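Local coordinates for MGS-M5 (Unidentified, PDB 4Q3N), which probably catalyses the NAD-dependent interconversion of L-lactate and pyruvate as a lactate dehydrogenase of the lactate/malate dehydrogenase family, at residues L173-D178 with N303-N308; S179-W184 with N295-N300; D47-L52 with M59-G64. All coordinates share one frame; numbering follows the deposited sequence.

Contact 1 of 3, residues L173-D178 with N303-N308; sequences LGEHGD and NILRKN. With ACT (acetate ion), chain J.
Glu175 lays its aliphatic stem over the end of Leu305, with CG of Glu175 4.0 Å from CD2 of Leu305 and CB of Glu175 4.2 Å from CD1 of the same leucine. The two branches of the isobutyl group therefore meet successive methylenes, and the side chains cross at an oblique angle. With CG opposite the backbone N (chi1 174°) and the chain extended beyond it, the carboxylate is carried past the leucine to Ile304. There OE2 of Glu175 lies 4.2 Å from CG2 of Ile304, a loose contact in which the side chains cross nearly at a right angle.

No direct hydrogen bond joins the loop 173-178 to 303-308. A water makes the link instead, donating to OE2 of Glu175 at 2.6 Å and accepting from ND2 of Asn308 at 3.2 Å. The other carboxylate oxygen, OE1, is hydrogen-bonded to Ser179 OG, so each oxygen has its own partner; Glu175 N bonds Ser301 OG, earlier on the same helix. Leu305 also packs on helix 123-134 and on Ile271 of strand 270-278.

The next residue turns the other way. His176, centre of an inverse gamma turn, points its CB away from the helix, and its NE2 donates to OXT of an acetate ion at 3.0 Å, with the oxygen at the ring edge and an N-H...O angle of 157°. ND1 is held by Asp149, which helps fix the ring's orientation. This His-Asp pair resembles the catalytic one of L-lactate dehydrogenases, and the acetate oxygen, though probably from the crystallisation liquor, may stand where the substrate's keto or hydroxyl oxygen would be. The chemistry thus divides: apolar packing and one bridging water join the loop to 303-308, while the adjoining histidine presents an N-H to an anion.

Contact 2 of 3, residues S179-W184 with N295-N300; sequences SEFVCW and NSQLNN
A chi1 of 64° tucks the Phe181 ring in over its own backbone, while Gln297 has CG opposite its carbonyl carbon; together these rotations set the aromatic ring against the helix at the stem of the glutamine. The contact belongs to the alpha/beta C-terminal domain of the lactate/malate dehydrogenase fold, where strand 181-182, an outer strand of an antiparallel sheet within this chain, packs on helix 292-311.

CB of Gln297 sits over one face of the Phe181 ring, 3.9 Å from its centroid and 21° off the normal, a CH-pi contact. Farther out, the extended chain carries the amide on to the root of the aromatic side chain, its plane turned 40° from the ring, and brings NE2 of Gln297 to 3.5 Å from CB of Phe181. Leu298 deals with the far end of the ring: its CB lies 3.8 Å from CZ of Phe181, and its CD1 comes in at the ring edge.

Toward Asn300 the interface becomes polar and more open. CB of Ser179 merely brushes the Asn300 amide, while the serine's hydroxyl is hydrogen-bonded to Ser301. One water spans this end, donating to O of Ser179 and O of Gln297 and accepting from Asn300 ND2. A second water closes the other end, donating at 2.7 Å to O of Val182 and at 2.6 Å to OE1 of Gln297.

Contact 3 of 3, residues D47-L52 with M59-G64; sequences DLNHGL and MSIKAG
Ile61 pushes its CD1 between two leucines, 3.9 Å from CB of Leu48 and 4.1 Å from CD1 of Leu52. Its CG1 stands opposite the carbonyl carbon (chi1 -52°) with the chain straight beyond, which sends the terminal methyl to the leucines; CG2, the other branch, reaches CD1 of Leu48. Leu52 then crosses Met59 at about a right angle, CD2 of Leu52 lying 3.9 Å from CB of Met59 and following the chain as far as SD; only its end turns away. Leu48 also packs on helix 13-25 and strand 30-34, so the apolar patch continues to both.

At its margin Asn49 runs antiparallel to the Ile61 side chain and grips the strand backbone. ND2 of Asn49 donates to O of Ile61 at 3.0 Å, nearly straight at 168°; the oxygen lies close to the amide plane, whereas the donor stands above the carbonyl plane. OD1 of Asn49 receives a water that accepts from Ile61 N and donates, at a long 3.3 Å, to O of Met59. Direct bond and water together fix the rotation of the amide.

The helix also faces a subunit interface, where Asp47 makes a salt bridge to Lys227 of the second subunit. Helix 38-49 and strand 60-63, outermost in the parallel sheet within this chain, here close a beta-alpha-beta unit of the Rossmann-type NAD-binding domain.

Contacts 1 and 2 share helix 292-311 and adjoin each other, their centres 10 Å apart; the 173-178 loop runs directly into 179-184, and Ile304 CD1 of contact 1 packs on Ser179 CB of contact 2 at 3.7 Å. Both are only partly buried and belong to the C-terminal domain; between their own segments both have bridging water and no direct hydrogen bond. Contact 3 lies on the opposite side of the chain's centre, about 37 Å from contact 1 and 41 Å from contact 2 between centres. Buried in the NAD-binding domain, it combines aliphatic packing with a direct amide-to-backbone bond, whereas contact 2 relies on an aromatic face and contact 1 on a glutamate stem.

Contact 1 of 3, residues L173-D178 with N303-N308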
loop_
_atom_site.group_PDB
_atom_site.type_symbol
_atom_site.label_atom_id
_atom_site.label_comp_id
_atom_site.label_asym_id
_atom_site.label_seq_id
_atom_site.Cartn_x
_atom_site.Cartn_y
_atom_site.Cartn_z
ATOM N N LEU A 173 -6.484 -18.851 22.554
ATOM C CA LEU A 173 -7.522 -18.295 23.409
ATOM C C LEU A 173 -7.087 -18.237 24.858
ATOM O O LEU A 173 -6.147 -18.950 25.292
ATOM C CB LEU A 173 -8.824 -19.119 23.345
ATOM C CG LEU A 173 -9.335 -19.249 21.880
ATOM C CD1 LEU A 173 -10.564 -20.126 21.853
ATOM C CD2 LEU A 173 -9.635 -17.888 21.316
ATOM N N GLY A 174 -7.862 -17.482 25.637
ATOM C CA GLY A 174 -7.664 -17.489 27.087
ATOM C C GLY A 174 -6.777 -16.353 27.559
ATOM O O GLY A 174 -6.693 -15.280 26.921
ATOM N N GLU A 175 -6.121 -16.576 28.703
ATOM C CA GLU A 175 -5.215 -15.591 29.280
ATOM C C GLU A 175 -4.022 -15.392 28.356
ATOM O O GLU A 175 -3.466 -16.362 27.872
ATOM C CB GLU A 175 -4.748 -16.083 30.646
ATOM C CG GLU A 175 -3.692 -15.215 31.272
ATOM C CD GLU A 175 -2.959 -15.934 32.418
ATOM O OE1 GLU A 175 -2.816 -17.182 32.394
ATOM O OE2 GLU A 175 -2.547 -15.233 33.364
ATOM N N HIS A 176 -3.631 -14.155 28.077
ATOM C CA HIS A 176 -2.346 -13.902 27.405
ATOM C C HIS A 176 -1.245 -14.164 28.466
ATOM O O HIS A 176 -0.852 -13.269 29.187
ATOM C CB HIS A 176 -2.299 -12.470 26.868
ATOM C CG HIS A 176 -0.954 -12.013 26.373
ATOM N ND1 HIS A 176 -0.335 -12.553 25.266
ATOM C CD2 HIS A 176 -0.148 -11.001 26.790
ATOM C CE1 HIS A 176 0.804 -11.922 25.041
ATOM N NE2 HIS A 176 0.944 -10.976 25.957
ATOM N N GLY A 177 -0.762 -15.396 28.552
ATOM C CA GLY A 177 0.107 -15.806 29.681
ATOM C C GLY A 177 0.072 -17.318 29.713
ATOM O O GLY A 177 -0.366 -17.951 28.719
ATOM N N ASP A 178 0.493 -17.886 30.835
ATOM C CA ASP A 178 0.806 -19.317 30.950
ATOM C C ASP A 178 -0.397 -20.227 30.735
ATOM O O ASP A 178 -0.217 -21.385 30.376
ATOM C CB ASP A 178 1.419 -19.642 32.331
ATOM C CG ASP A 178 2.787 -18.960 32.567
ATOM O OD1 ASP A 178 3.496 -18.625 31.584
ATOM O OD2 ASP A 178 3.151 -18.765 33.756
ATOM N N ASN A 303 -10.806 -18.686 35.456
ATOM C CA ASN A 303 -10.770 -18.769 36.924
ATOM C C ASN A 303 -9.532 -18.084 37.484
ATOM O O ASN A 303 -9.578 -17.409 38.512
ATOM C CB ASN A 303 -10.846 -20.217 37.362
ATOM C CG ASN A 303 -12.247 -20.785 37.175
ATOM O OD1 ASN A 303 -13.217 -20.025 37.070
ATOM N ND2 ASN A 303 -12.364 -22.103 37.116
ATOM N N ILE A 304 -8.439 -18.220 36.754
ATOM C CA ILE A 304 -7.153 -17.648 37.135
ATOM C C ILE A 304 -7.234 -16.119 37.125
ATOM O O ILE A 304 -6.804 -15.459 38.060
ATOM C CB ILE A 304 -6.033 -18.155 36.167
ATOM C CG1 ILE A 304 -5.695 -19.617 36.520
ATOM C CG2 ILE A 304 -4.763 -17.281 36.275
ATOM C CD1 ILE A 304 -4.752 -20.306 35.515
ATOM N N LEU A 305 -7.827 -15.562 36.074
ATOM C CA LEU A 305 -7.992 -14.121 35.958
ATOM C C LEU A 305 -8.986 -13.595 36.963
ATOM O O LEU A 305 -8.777 -12.531 37.593
ATOM C CB LEU A 305 -8.431 -13.750 34.529
ATOM C CG LEU A 305 -7.432 -14.093 33.415
ATOM C CD1 LEU A 305 -8.096 -14.025 32.003
ATOM C CD2 LEU A 305 -6.224 -13.138 33.487
ATOM N N ARG A 306 -10.054 -14.344 37.183
ATOM C CA ARG A 306 -11.022 -13.899 38.175
ATOM C C ARG A 306 -10.366 -13.876 39.580
ATOM O O ARG A 306 -10.637 -12.983 40.404
ATOM C CB ARG A 306 -12.274 -14.788 38.162
ATOM C CG ARG A 306 -13.443 -14.196 38.942
ATOM C CD ARG A 306 -13.761 -12.787 38.407
ATOM N NE ARG A 306 -13.438 -11.790 39.413
ATOM C CZ ARG A 306 -13.858 -10.529 39.417
ATOM N NH1 ARG A 306 -14.628 -10.062 38.428
ATOM N NH2 ARG A 306 -13.527 -9.737 40.439
ATOM N N LYS A 307 -9.492 -14.836 39.857
ATOM C CA LYS A 307 -8.839 -14.857 41.187
ATOM C C LYS A 307 -7.888 -13.650 41.330
ATOM O O LYS A 307 -7.816 -13.013 42.399
ATOM C CB LYS A 307 -8.073 -16.171 41.386
ATOM C CG LYS A 307 -7.286 -16.283 42.720
ATOM C CD LYS A 307 -8.225 -16.188 43.916
ATOM C CE LYS A 307 -7.542 -16.675 45.189
ATOM N NZ LYS A 307 -6.209 -16.015 45.372
ATOM N N ASN A 308 -7.139 -13.375 40.256
ATOM C CA ASN A 308 -6.305 -12.181 40.179
ATOM C C ASN A 308 -7.136 -10.930 40.486
ATOM O O ASN A 308 -6.787 -10.156 41.354
ATOM C CB ASN A 308 -5.662 -12.036 38.793
ATOM C CG ASN A 308 -4.526 -13.028 38.540
ATOM O OD1 ASN A 308 -3.956 -13.610 39.460
ATOM N ND2 ASN A 308 -4.211 -13.229 37.275
HETATM C C ACT J . 3.866 -8.263 24.734
HETATM O O ACT J . 4.052 -8.720 23.586
HETATM O OXT ACT J . 2.977 -8.829 25.470
HETATM C CH3 ACT J . 4.740 -7.106 25.165
HETATM O O HOH W 1 -2.046 -15.145 35.939
#

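Contact 2 of 3, residues S179-W184 with N295-N300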
loop_
_atom_site.group_PDB
_atom_site.type_symbol
_atom_site.label_atom_id
_atom_site.label_comp_id
_atom_site.label_asym_id
_atom_site.label_seq_id
_atom_site.Cartn_x
_atom_site.Cartn_y
_atom_site.Cartn_z
ATOM N N SER A 179 -1.610 -19.717 30.936
ATOM C CA SER A 179 -2.806 -20.567 30.802
ATOM C C SER A 179 -3.508 -20.440 29.428
ATOM O O SER A 179 -4.559 -21.029 29.206
ATOM C CB SER A 179 -3.794 -20.287 31.964
ATOM O OG SER A 179 -4.581 -19.113 31.718
ATOM N N GLU A 180 -2.921 -19.731 28.475
ATOM C CA GLU A 180 -3.484 -19.728 27.120
ATOM C C GLU A 180 -3.470 -21.108 26.488
ATOM O O GLU A 180 -2.731 -21.976 26.882
ATOM C CB GLU A 180 -2.720 -18.815 26.191
ATOM C CG GLU A 180 -1.308 -19.350 25.906
ATOM C CD GLU A 180 -0.432 -18.287 25.305
ATOM O OE1 GLU A 180 -0.880 -17.124 25.289
ATOM O OE2 GLU A 180 0.676 -18.601 24.845
ATOM N N PHE A 181 -4.258 -21.303 25.450
ATOM C CA PHE A 181 -4.313 -22.635 24.865
ATOM C C PHE A 181 -4.701 -22.505 23.392
ATOM O O PHE A 181 -5.243 -21.471 22.966
ATOM C CB PHE A 181 -5.323 -23.528 25.614
ATOM C CG PHE A 181 -6.762 -23.038 25.499
ATOM C CD1 PHE A 181 -7.241 -22.062 26.376
ATOM C CD2 PHE A 181 -7.611 -23.529 24.504
ATOM C CE1 PHE A 181 -8.537 -21.581 26.261
ATOM C CE2 PHE A 181 -8.916 -23.069 24.370
ATOM C CZ PHE A 181 -9.395 -22.094 25.260
ATOM N N VAL A 182 -4.392 -23.526 22.600
ATOM C CA VAL A 182 -4.730 -23.498 21.185
ATOM C C VAL A 182 -6.114 -24.054 21.008
ATOM O O VAL A 182 -6.442 -25.088 21.553
ATOM C CB VAL A 182 -3.789 -24.367 20.315
ATOM C CG1 VAL A 182 -4.121 -24.191 18.815
ATOM C CG2 VAL A 182 -2.344 -24.074 20.599
ATOM N N CYS A 183 -6.919 -23.396 20.204
ATOM C CA CYS A 183 -8.198 -23.986 19.858
ATOM C C CYS A 183 -7.996 -24.861 18.601
ATOM O O CYS A 183 -8.188 -24.402 17.466
ATOM C CB CYS A 183 -9.231 -22.869 19.626
ATOM S SG CYS A 183 -10.826 -23.488 19.158
ATOM N N TRP A 184 -7.551 -26.103 18.789
ATOM C CA TRP A 184 -7.335 -26.973 17.628
ATOM C C TRP A 184 -8.638 -27.450 16.971
ATOM O O TRP A 184 -8.600 -27.860 15.833
ATOM C CB TRP A 184 -6.500 -28.210 18.016
ATOM C CG TRP A 184 -5.037 -27.890 18.412
ATOM C CD1 TRP A 184 -4.415 -28.138 19.623
ATOM C CD2 TRP A 184 -4.040 -27.322 17.562
ATOM N NE1 TRP A 184 -3.101 -27.731 19.573
ATOM C CE2 TRP A 184 -2.837 -27.221 18.329
ATOM C CE3 TRP A 184 -4.043 -26.872 16.231
ATOM C CZ2 TRP A 184 -1.649 -26.711 17.800
ATOM C CZ3 TRP A 184 -2.866 -26.332 15.706
ATOM C CH2 TRP A 184 -1.685 -26.245 16.494
ATOM N N ASN A 295 -12.839 -26.299 26.470
ATOM C CA ASN A 295 -13.767 -25.619 27.347
ATOM C C ASN A 295 -13.230 -25.615 28.784
ATOM O O ASN A 295 -13.314 -24.619 29.514
ATOM C CB ASN A 295 -15.144 -26.285 27.299
ATOM C CG ASN A 295 -16.265 -25.303 27.597
ATOM O OD1 ASN A 295 -16.216 -24.145 27.190
ATOM N ND2 ASN A 295 -17.263 -25.752 28.328
ATOM N N SER A 296 -12.688 -26.757 29.173
ATOM C CA SER A 296 -12.021 -26.880 30.459
ATOM C C SER A 296 -10.847 -25.896 30.557
ATOM O O SER A 296 -10.646 -25.231 31.592
ATOM C CB SER A 296 -11.552 -28.310 30.663
ATOM O OG SER A 296 -10.887 -28.423 31.893
ATOM N N GLN A 297 -10.063 -25.802 29.494
ATOM C CA GLN A 297 -8.904 -24.916 29.525
ATOM C C GLN A 297 -9.362 -23.463 29.599
ATOM O O GLN A 297 -8.720 -22.645 30.256
ATOM C CB GLN A 297 -7.996 -25.145 28.308
ATOM C CG GLN A 297 -7.279 -26.531 28.281
ATOM C CD GLN A 297 -6.514 -26.690 26.981
ATOM O OE1 GLN A 297 -7.100 -26.661 25.886
ATOM N NE2 GLN A 297 -5.203 -26.742 27.080
ATOM N N LEU A 298 -10.468 -23.123 28.930
ATOM C CA LEU A 298 -10.967 -21.741 28.978
ATOM C C LEU A 298 -11.458 -21.414 30.409
ATOM O O LEU A 298 -11.148 -20.349 30.985
ATOM C CB LEU A 298 -12.089 -21.526 27.921
ATOM C CG LEU A 298 -12.551 -20.059 27.888
ATOM C CD1 LEU A 298 -11.421 -19.138 27.437
ATOM C CD2 LEU A 298 -13.842 -19.858 27.042
ATOM N N ASN A 299 -12.184 -22.352 30.999
ATOM C CA ASN A 299 -12.619 -22.215 32.394
ATOM C C ASN A 299 -11.416 -22.013 33.343
ATOM O O ASN A 299 -11.435 -21.150 34.218
ATOM C CB ASN A 299 -13.434 -23.438 32.842
ATOM C CG ASN A 299 -14.845 -23.526 32.178
ATOM O OD1 ASN A 299 -15.421 -22.545 31.735
ATOM N ND2 ASN A 299 -15.387 -24.729 32.133
ATOM N N ASN A 300 -10.358 -22.783 33.144
ATOM C CA ASN A 300 -9.194 -22.680 34.005
ATOM C C ASN A 300 -8.602 -21.273 33.882
ATOM O O ASN A 300 -8.289 -20.611 34.861
ATOM C CB ASN A 300 -8.155 -23.732 33.628
ATOM C CG ASN A 300 -6.804 -23.497 34.305
ATOM O OD1 ASN A 300 -6.714 -23.480 35.530
ATOM N ND2 ASN A 300 -5.748 -23.315 33.499
HETATM O O HOH W 2 -5.983 -22.889 30.472
HETATM O O HOH W 3 -6.264 -27.064 23.433
#

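Contact 3 of 3, residues D47-L52 with M59-G64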
loop_
_atom_site.group_PDB
_atom_site.type_symbol
_atom_site.label_atom_id
_atom_site.label_comp_id
_atom_site.label_asym_id
_atom_site.label_seq_id
_atom_site.Cartn_x
_atom_site.Cartn_y
_atom_site.Cartn_z
ATOM N N ASP A 47 11.634 12.085 16.109
ATOM C CA ASP A 47 12.293 10.984 15.394
ATOM C C ASP A 47 11.296 10.378 14.389
ATOM O O ASP A 47 11.685 10.021 13.266
ATOM C CB ASP A 47 12.803 9.917 16.395
ATOM C CG ASP A 47 13.952 9.058 15.854
ATOM O OD1 ASP A 47 14.588 9.412 14.822
ATOM O OD2 ASP A 47 14.248 8.012 16.508
ATOM N N LEU A 48 10.023 10.269 14.791
ATOM C CA LEU A 48 8.989 9.781 13.839
ATOM C C LEU A 48 8.785 10.785 12.722
ATOM O O LEU A 48 8.739 10.389 11.569
ATOM C CB LEU A 48 7.660 9.535 14.524
ATOM C CG LEU A 48 7.539 8.349 15.492
ATOM C CD1 LEU A 48 6.069 8.313 16.015
ATOM C CD2 LEU A 48 7.885 7.029 14.803
ATOM N N ASN A 49 8.636 12.079 13.070
ATOM C CA ASN A 49 8.369 13.106 12.046
ATOM C C ASN A 49 9.431 13.185 10.978
ATOM O O ASN A 49 9.132 13.425 9.812
ATOM C CB ASN A 49 8.216 14.505 12.672
ATOM C CG ASN A 49 6.790 14.745 13.143
ATOM O OD1 ASN A 49 5.850 14.278 12.482
ATOM N ND2 ASN A 49 6.611 15.438 14.283
ATOM N N HIS A 50 10.674 12.938 11.369
ATOM C CA HIS A 50 11.777 13.052 10.433
ATOM C C HIS A 50 11.766 11.975 9.350
ATOM O O HIS A 50 12.491 12.081 8.379
ATOM C CB HIS A 50 13.113 13.027 11.203
ATOM C CG HIS A 50 13.278 14.219 12.076
ATOM N ND1 HIS A 50 14.254 14.321 13.054
ATOM C CD2 HIS A 50 12.581 15.375 12.123
ATOM C CE1 HIS A 50 14.148 15.490 13.659
ATOM N NE2 HIS A 50 13.139 16.157 13.110
ATOM N N GLY A 51 11.006 10.920 9.525
ATOM C CA GLY A 51 10.936 9.904 8.468
ATOM C C GLY A 51 9.740 10.142 7.514
ATOM O O GLY A 51 9.636 9.501 6.454
ATOM N N LEU A 52 8.860 11.093 7.849
ATOM C CA LEU A 52 7.604 11.252 7.080
ATOM C C LEU A 52 7.810 11.680 5.667
ATOM O O LEU A 52 6.978 11.362 4.817
ATOM C CB LEU A 52 6.629 12.275 7.767
ATOM C CG LEU A 52 5.759 11.746 8.927
ATOM C CD1 LEU A 52 4.889 12.880 9.555
ATOM C CD2 LEU A 52 4.842 10.603 8.453
ATOM N N MET A 59 0.981 12.763 7.603
ATOM C CA MET A 59 0.509 12.611 8.976
ATOM C C MET A 59 0.825 13.810 9.801
ATOM O O MET A 59 1.728 14.564 9.477
ATOM C CB MET A 59 1.166 11.375 9.651
ATOM C CG MET A 59 0.758 10.067 8.977
ATOM S SD MET A 59 1.535 8.624 9.735
ATOM C CE MET A 59 0.774 8.633 11.370
ATOM N N SER A 60 0.072 13.965 10.883
ATOM C CA SER A 60 0.341 14.946 11.927
ATOM C C SER A 60 0.769 14.182 13.174
ATOM O O SER A 60 0.004 13.362 13.698
ATOM C CB SER A 60 -0.897 15.777 12.232
ATOM O OG SER A 60 -1.070 16.807 11.291
ATOM N N ILE A 61 1.988 14.411 13.645
ATOM C CA ILE A 61 2.483 13.692 14.827
ATOM C C ILE A 61 3.061 14.666 15.854
ATOM O O ILE A 61 3.863 15.534 15.492
ATOM C CB ILE A 61 3.595 12.665 14.460
ATOM C CG1 ILE A 61 3.128 11.729 13.328
ATOM C CG2 ILE A 61 4.061 11.867 15.752
ATOM C CD1 ILE A 61 4.248 10.710 12.941
ATOM N N LYS A 62 2.636 14.554 17.112
ATOM C CA LYS A 62 3.201 15.431 18.140
ATOM C C LYS A 62 3.205 14.760 19.517
ATOM O O LYS A 62 2.481 13.784 19.745
ATOM C CB LYS A 62 2.409 16.727 18.213
ATOM C CG LYS A 62 1.116 16.562 18.933
ATOM C CD LYS A 62 0.317 17.886 18.961
ATOM C CE LYS A 62 -0.986 17.690 19.742
ATOM N NZ LYS A 62 -1.542 18.982 20.176
ATOM N N ALA A 63 4.024 15.270 20.450
ATOM C CA ALA A 63 3.892 14.848 21.846
ATOM C C ALA A 63 2.756 15.673 22.414
ATOM O O ALA A 63 2.663 16.843 22.084
ATOM C CB ALA A 63 5.253 15.127 22.684
ATOM N N GLY A 64 1.906 15.131 23.275
ATOM C CA GLY A 64 0.841 15.981 23.807
ATOM C C GLY A 64 0.538 15.709 25.262
ATOM O O GLY A 64 1.384 15.147 25.959
HETATM O O HOH W 4 3.724 15.870 11.716
#